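Local coordinates for plasmodesmata-located protein 5 (Arabidopsis thaliana, PDB 6GRE), which regulates cell-to-cell trafficking by restricting plasmodesmatal permeability through regulation of callose deposition, and acts positively in innate immunity and systemic acquired resistance, at residues 116-121 / 178-183; 167-172 / 202-207. All coordinates share one frame; numbering follows the deposited sequence.

Contact 1: 116-121 / 178-183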
loop_
_atom_site.group_PDB
_atom_site.type_symbol
_atom_site.label_atom_id
_atom_site.label_comp_id
_atom_site.label_asym_id
_atom_site.label_seq_id
_atom_site.Cartn_x
_atom_site.Cartn_y
_atom_site.Cartn_z
ATOM N N GLN A 116 7.569 11.662 -2.174
ATOM C CA GLN A 116 6.990 11.057 -3.378
ATOM C C GLN A 116 7.865 9.887 -3.826
ATOM O O GLN A 116 9.106 9.942 -3.748
ATOM C CB GLN A 116 6.879 12.082 -4.513
ATOM C CG GLN A 116 6.263 11.567 -5.798
ATOM C CD GLN A 116 4.878 10.995 -5.615
ATOM O OE1 GLN A 116 4.702 9.862 -5.166
ATOM N NE2 GLN A 116 3.891 11.774 -6.011
ATOM N N ASP A 117 7.231 8.822 -4.345
ATOM C CA ASP A 117 7.992 7.743 -4.951
ATOM C C ASP A 117 7.044 6.967 -5.846
ATOM O O ASP A 117 6.153 6.273 -5.357
ATOM C CB ASP A 117 8.610 6.847 -3.889
ATOM C CG ASP A 117 9.573 5.836 -4.442
ATOM O OD1 ASP A 117 9.601 5.644 -5.672
ATOM O OD2 ASP A 117 10.278 5.242 -3.606
ATOM N N LYS A 118 7.216 7.189 -7.141
ATOM C CA LYS A 118 6.366 6.637 -8.181
ATOM C C LYS A 118 7.011 5.400 -8.808
ATOM O O LYS A 118 6.540 4.936 -9.847
ATOM C CB LYS A 118 6.075 7.720 -9.225
ATOM C CG LYS A 118 5.294 8.893 -8.659
ATOM C CD LYS A 118 4.830 9.869 -9.691
ATOM C CE LYS A 118 5.977 10.574 -10.374
ATOM N NZ LYS A 118 5.480 11.423 -11.483
ATOM N N THR A 119 8.113 4.915 -8.238
ATOM C CA THR A 119 8.817 3.775 -8.840
ATOM C C THR A 119 7.916 2.536 -8.818
ATOM O O THR A 119 7.190 2.271 -7.854
ATOM C CB THR A 119 10.165 3.471 -8.178
ATOM O OG1 THR A 119 10.011 3.138 -6.819
ATOM C CG2 THR A 119 11.127 4.630 -8.262
ATOM N N LEU A 120 8.030 1.739 -9.890
ATOM C CA LEU A 120 7.281 0.515 -9.990
ATOM C C LEU A 120 7.813 -0.549 -9.036
ATOM O O LEU A 120 9.037 -0.766 -8.938
ATOM C CB LEU A 120 7.371 -0.006 -11.419
ATOM C CG LEU A 120 6.652 -1.338 -11.605
ATOM C CD1 LEU A 120 5.146 -1.118 -11.579
ATOM C CD2 LEU A 120 7.078 -2.000 -12.897
ATOM N N ILE A 121 6.894 -1.200 -8.310
ATOM C CA ILE A 121 7.182 -2.405 -7.603
ATOM C C ILE A 121 6.671 -3.600 -8.402
ATOM O O ILE A 121 7.449 -4.479 -8.764
ATOM C CB ILE A 121 6.648 -2.381 -6.171
ATOM C CG1 ILE A 121 7.284 -1.224 -5.401
ATOM C CG2 ILE A 121 6.866 -3.729 -5.503
ATOM C CD1 ILE A 121 6.751 -1.021 -4.022
ATOM N N GLN A 178 -2.384 12.523 -6.489
ATOM C CA GLN A 178 -2.861 12.539 -7.841
ATOM C C GLN A 178 -1.746 12.224 -8.853
ATOM O O GLN A 178 -1.982 11.562 -9.869
ATOM C CB GLN A 178 -3.559 13.868 -8.160
ATOM C CG GLN A 178 -4.080 13.901 -9.574
ATOM C CD GLN A 178 -5.178 12.888 -9.833
ATOM O OE1 GLN A 178 -5.875 12.498 -8.909
ATOM N NE2 GLN A 178 -5.429 12.583 -11.094
ATOM N N ASP A 179 -0.526 12.728 -8.614
ATOM C CA ASP A 179 0.595 12.490 -9.484
ATOM C C ASP A 179 0.916 10.985 -9.495
ATOM O O ASP A 179 1.101 10.407 -10.569
ATOM C CB ASP A 179 1.797 13.323 -9.046
ATOM C CG ASP A 179 2.986 13.256 -9.981
ATOM O OD1 ASP A 179 2.794 12.994 -11.173
ATOM O OD2 ASP A 179 4.112 13.492 -9.490
ATOM N N CYS A 180 0.998 10.386 -8.298
ATOM C CA CYS A 180 1.301 8.956 -8.208
ATOM C C CYS A 180 0.209 8.155 -8.954
ATOM O O CYS A 180 0.497 7.272 -9.758
ATOM C CB CYS A 180 1.446 8.570 -6.750
ATOM S SG CYS A 180 2.181 6.929 -6.546
ATOM N N LEU A 181 -1.049 8.441 -8.623
ATOM C CA LEU A 181 -2.169 7.692 -9.236
ATOM C C LEU A 181 -2.274 7.901 -10.739
ATOM O O LEU A 181 -2.615 6.966 -11.468
ATOM C CB LEU A 181 -3.485 8.046 -8.558
ATOM C CG LEU A 181 -3.641 7.466 -7.169
ATOM C CD1 LEU A 181 -4.983 7.855 -6.572
ATOM C CD2 LEU A 181 -3.451 5.961 -7.174
ATOM N N SER A 182 -1.974 9.114 -11.223
ATOM C CA SER A 182 -1.981 9.359 -12.661
ATOM C C SER A 182 -1.038 8.360 -13.348
ATOM O O SER A 182 -1.398 7.727 -14.345
ATOM C CB SER A 182 -1.631 10.799 -12.997
ATOM O OG SER A 182 -1.673 11.008 -14.401
ATOM N N ASP A 183 0.164 8.195 -12.791
ATOM C CA ASP A 183 1.114 7.236 -13.332
ATOM C C ASP A 183 0.528 5.819 -13.244
ATOM O O ASP A 183 0.438 5.113 -14.281
ATOM C CB ASP A 183 2.454 7.252 -12.594
ATOM C CG ASP A 183 3.426 8.346 -13.003
ATOM O OD1 ASP A 183 3.020 9.285 -13.720
ATOM O OD2 ASP A 183 4.599 8.231 -12.598
HETATM O O HOH W 1 4.457 14.574 -7.036
HETATM O O HOH W 2 6.473 5.302 -12.417
#

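Contact 2: 167-172 / 202-207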
loop_
_atom_site.group_PDB
_atom_site.type_symbol
_atom_site.label_atom_id
_atom_site.label_comp_id
_atom_site.label_asym_id
_atom_site.label_seq_id
_atom_site.Cartn_x
_atom_site.Cartn_y
_atom_site.Cartn_z
ATOM N N GLN A 167 -5.417 3.542 -4.398
ATOM C CA GLN A 167 -5.134 4.105 -3.061
ATOM C C GLN A 167 -3.719 4.675 -3.069
ATOM O O GLN A 167 -2.786 4.063 -3.646
ATOM C CB GLN A 167 -5.245 3.093 -1.908
ATOM C CG GLN A 167 -5.224 3.749 -0.506
ATOM C CD GLN A 167 -5.823 3.026 0.713
ATOM O OE1 GLN A 167 -6.458 3.594 1.665
ATOM N NE2 GLN A 167 -5.535 1.751 0.770
ATOM N N CYS A 168 -3.571 5.844 -2.463
ATOM C CA CYS A 168 -2.291 6.456 -2.168
ATOM C C CYS A 168 -1.904 6.235 -0.721
ATOM O O CYS A 168 -2.752 6.276 0.155
ATOM C CB CYS A 168 -2.386 7.960 -2.270
ATOM S SG CYS A 168 -2.610 8.420 -3.984
ATOM N N SER A 169 -0.611 6.046 -0.467
ATOM C CA SER A 169 -0.093 6.075 0.870
ATOM C C SER A 169 -0.572 7.373 1.544
ATOM O O SER A 169 -0.486 8.440 0.963
ATOM C CB SER A 169 1.391 5.966 0.790
ATOM O OG SER A 169 1.983 5.746 2.061
ATOM N N GLY A 170 -0.989 7.244 2.803
ATOM C CA GLY A 170 -1.695 8.307 3.537
ATOM C C GLY A 170 -0.826 9.507 3.818
ATOM O O GLY A 170 -1.367 10.545 4.195
ATOM N N ASP A 171 0.499 9.385 3.645
ATOM C CA ASP A 171 1.419 10.478 3.922
ATOM C C ASP A 171 1.562 11.437 2.740
ATOM O O ASP A 171 2.151 12.513 2.906
ATOM C CB ASP A 171 2.804 9.953 4.279
ATOM C CG ASP A 171 3.415 9.172 3.145
ATOM O OD1 ASP A 171 2.802 8.112 2.789
ATOM O OD2 ASP A 171 4.413 9.634 2.568
ATOM N N LEU A 172 1.056 11.071 1.552
ATOM C CA LEU A 172 1.183 11.908 0.373
ATOM C C LEU A 172 0.190 13.069 0.468
ATOM O O LEU A 172 -0.922 12.889 0.936
ATOM C CB LEU A 172 0.886 11.141 -0.918
ATOM C CG LEU A 172 1.864 10.026 -1.300
ATOM C CD1 LEU A 172 1.603 9.577 -2.728
ATOM C CD2 LEU A 172 3.289 10.477 -1.133
ATOM N N LEU A 202 2.908 0.923 -7.259
ATOM C CA LEU A 202 4.071 1.799 -7.201
ATOM C C LEU A 202 4.472 1.943 -5.748
ATOM O O LEU A 202 3.769 1.559 -4.822
ATOM C CB LEU A 202 3.749 3.151 -7.819
ATOM C CG LEU A 202 3.169 3.118 -9.228
ATOM C CD1 LEU A 202 2.951 4.545 -9.737
ATOM C CD2 LEU A 202 4.028 2.305 -10.202
ATOM N N SER A 203 5.622 2.564 -5.515
ATOM C CA SER A 203 6.071 2.636 -4.166
ATOM C C SER A 203 5.043 3.289 -3.222
ATOM O O SER A 203 4.819 2.817 -2.115
ATOM C CB SER A 203 7.392 3.353 -4.110
ATOM O OG SER A 203 7.864 3.387 -2.781
ATOM N N LYS A 204 4.425 4.412 -3.645
ATOM C CA LYS A 204 3.562 5.159 -2.757
ATOM C C LYS A 204 2.091 5.135 -3.199
ATOM O O LYS A 204 1.316 5.868 -2.617
ATOM C CB LYS A 204 4.072 6.604 -2.610
ATOM C CG LYS A 204 5.224 6.763 -1.620
ATOM C CD LYS A 204 4.781 6.684 -0.177
ATOM C CE LYS A 204 5.888 6.801 0.854
ATOM N NZ LYS A 204 6.249 8.221 1.070
ATOM N N CYS A 205 1.710 4.301 -4.153
ATOM C CA CYS A 205 0.298 4.207 -4.507
ATOM C C CYS A 205 0.063 2.956 -5.341
ATOM O O CYS A 205 1.004 2.322 -5.840
ATOM C CB CYS A 205 -0.218 5.429 -5.254
ATOM S SG CYS A 205 0.465 5.639 -6.909
ATOM N N TYR A 206 -1.216 2.613 -5.526
ATOM C CA TYR A 206 -1.565 1.503 -6.388
ATOM C C TYR A 206 -2.901 1.748 -7.088
ATOM O O TYR A 206 -3.719 2.536 -6.614
ATOM C CB TYR A 206 -1.604 0.157 -5.660
ATOM C CG TYR A 206 -2.724 -0.053 -4.674
ATOM C CD1 TYR A 206 -3.998 -0.363 -5.117
ATOM C CD2 TYR A 206 -2.522 -0.014 -3.303
ATOM C CE1 TYR A 206 -5.036 -0.606 -4.239
ATOM C CE2 TYR A 206 -3.546 -0.284 -2.412
ATOM C CZ TYR A 206 -4.806 -0.596 -2.887
ATOM O OH TYR A 206 -5.832 -0.801 -2.019
ATOM N N ALA A 207 -3.095 1.053 -8.198
ATOM C CA ALA A 207 -4.379 1.053 -8.878
ATOM C C ALA A 207 -4.618 -0.373 -9.373
ATOM O O ALA A 207 -3.681 -1.007 -9.879
ATOM C CB ALA A 207 -4.398 2.030 -10.013
#

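Contact 1: 116-121 / 178-183
K118 reaches from the segment leading into edge strand 120-125 to two carboxylates on helix 174-192, tying that segment to the helix of the second Gnk2-homologous (DUF26) domain of the tandem ectodomain. D179 and D183, one helical turn apart, form a salt-bridge network with its ammonium group. K118 NZ lies 3.1 Å from D179 OD1, and it also bonds to OD2; both hydrogen bonds are weak, consistent with a largely electrostatic pairing. The second salt bridge, K118 NZ to D183 OD2, is longer at 3.5 Å and less certain, since it is described for one of two D183 conformers. Each aspartate crosses the lysine at about a right angle. The bend at chi3 (-65°) places K118 CE 3.6 Å from D179 OD2.

Packing accompanies the charges. K118 CD passes 3.9 Å from C180 CA, bringing CG and CD of the lysine against that atom, while Q116 OE1 faces C180 CB.

Water extends the polar contact. One molecule accepts from Q116 NE2 and donates to D179 OD2, at 2.7 Å from the latter; the two side chains approach with amide and carboxylate planes 79° apart. Q116 NE2 also bonds Q176 O. A second water donates to K118 O.

Within 116-121, local bonds hold the turn. Q116 OE1 takes the N-H of D117 on an in-plane lone pair. D117 OD1 closes an Asx turn by accepting from T119 N, and T119 OG1 donates to the same oxygen over 2.8 Å, both donors coming from one face of the carboxylate plane.

Contact 2: 167-172 / 202-207
K204 lies alongside the turn that follows strand 162-168, where this strand pairs antiparallel with 205-211 in the five-stranded sheet of the second Gnk2-homologous domain. Its CB touches L172 CD1 at 3.9 Å. CG then stands anti to the carbonyl carbon (chi1 -81°), and a bend at chi2 leads to CD, which packs 3.6 Å from S169 CB. CE comes within 3.6 Å of D171 OD2, and K204 NZ, after a second bend at chi4, forms a 2.8 Å salt bridge with D171 OD2 on the syn side, somewhat out of the carboxylate plane. The same ammonium donates to the carbonyls of F112 and V115, giving this buried charge at least three oxygen partners.

D171 belongs to the type I turn 169-172, and S169 OG donates to its OD1 at 2.6 Å, fixing the carboxylate through its other oxygen. G114 N adds a further bond to OD2.

The backbone evidence for the pairing is direct. S169 N donates to K204 O almost straight, at 170°, and Q167 with Y206 makes a hydrogen-bonded pair in both directions. Next to it, C168 and C205 form the non-hydrogen-bonded pair, with CA atoms 4.2 Å apart. On the face carrying Q167 and Y206, Q167 CB makes a CH-pi contact over the tyrosine ring, 4.2 Å from the centroid and 27° off its normal.

How the contacts relate
The two contacts, with centres 7 Å apart, are covalently joined: C180 SG of contact 1 and C205 SG of contact 2 form a disulfide with an S-S distance of 2.2 Å, fastening helix 174-192 to strand 205-211. L181 CG of the helix packs 3.5 Å from C168 SG of strand 162-168, in the C168 conformer described. Where the ends of strands 120-125 and 198-202 meet, T119 O and S203 N lie 2.8 Å apart, a probable hydrogen bond, while D117 O sits 3.5 Å from K204 CB. D117 and I121 from contact 1 and S203 from contact 2 line the 2-(2-ethoxyethoxy)ethanol pocket; D171 touches a bound N-acetylglucosamine instead.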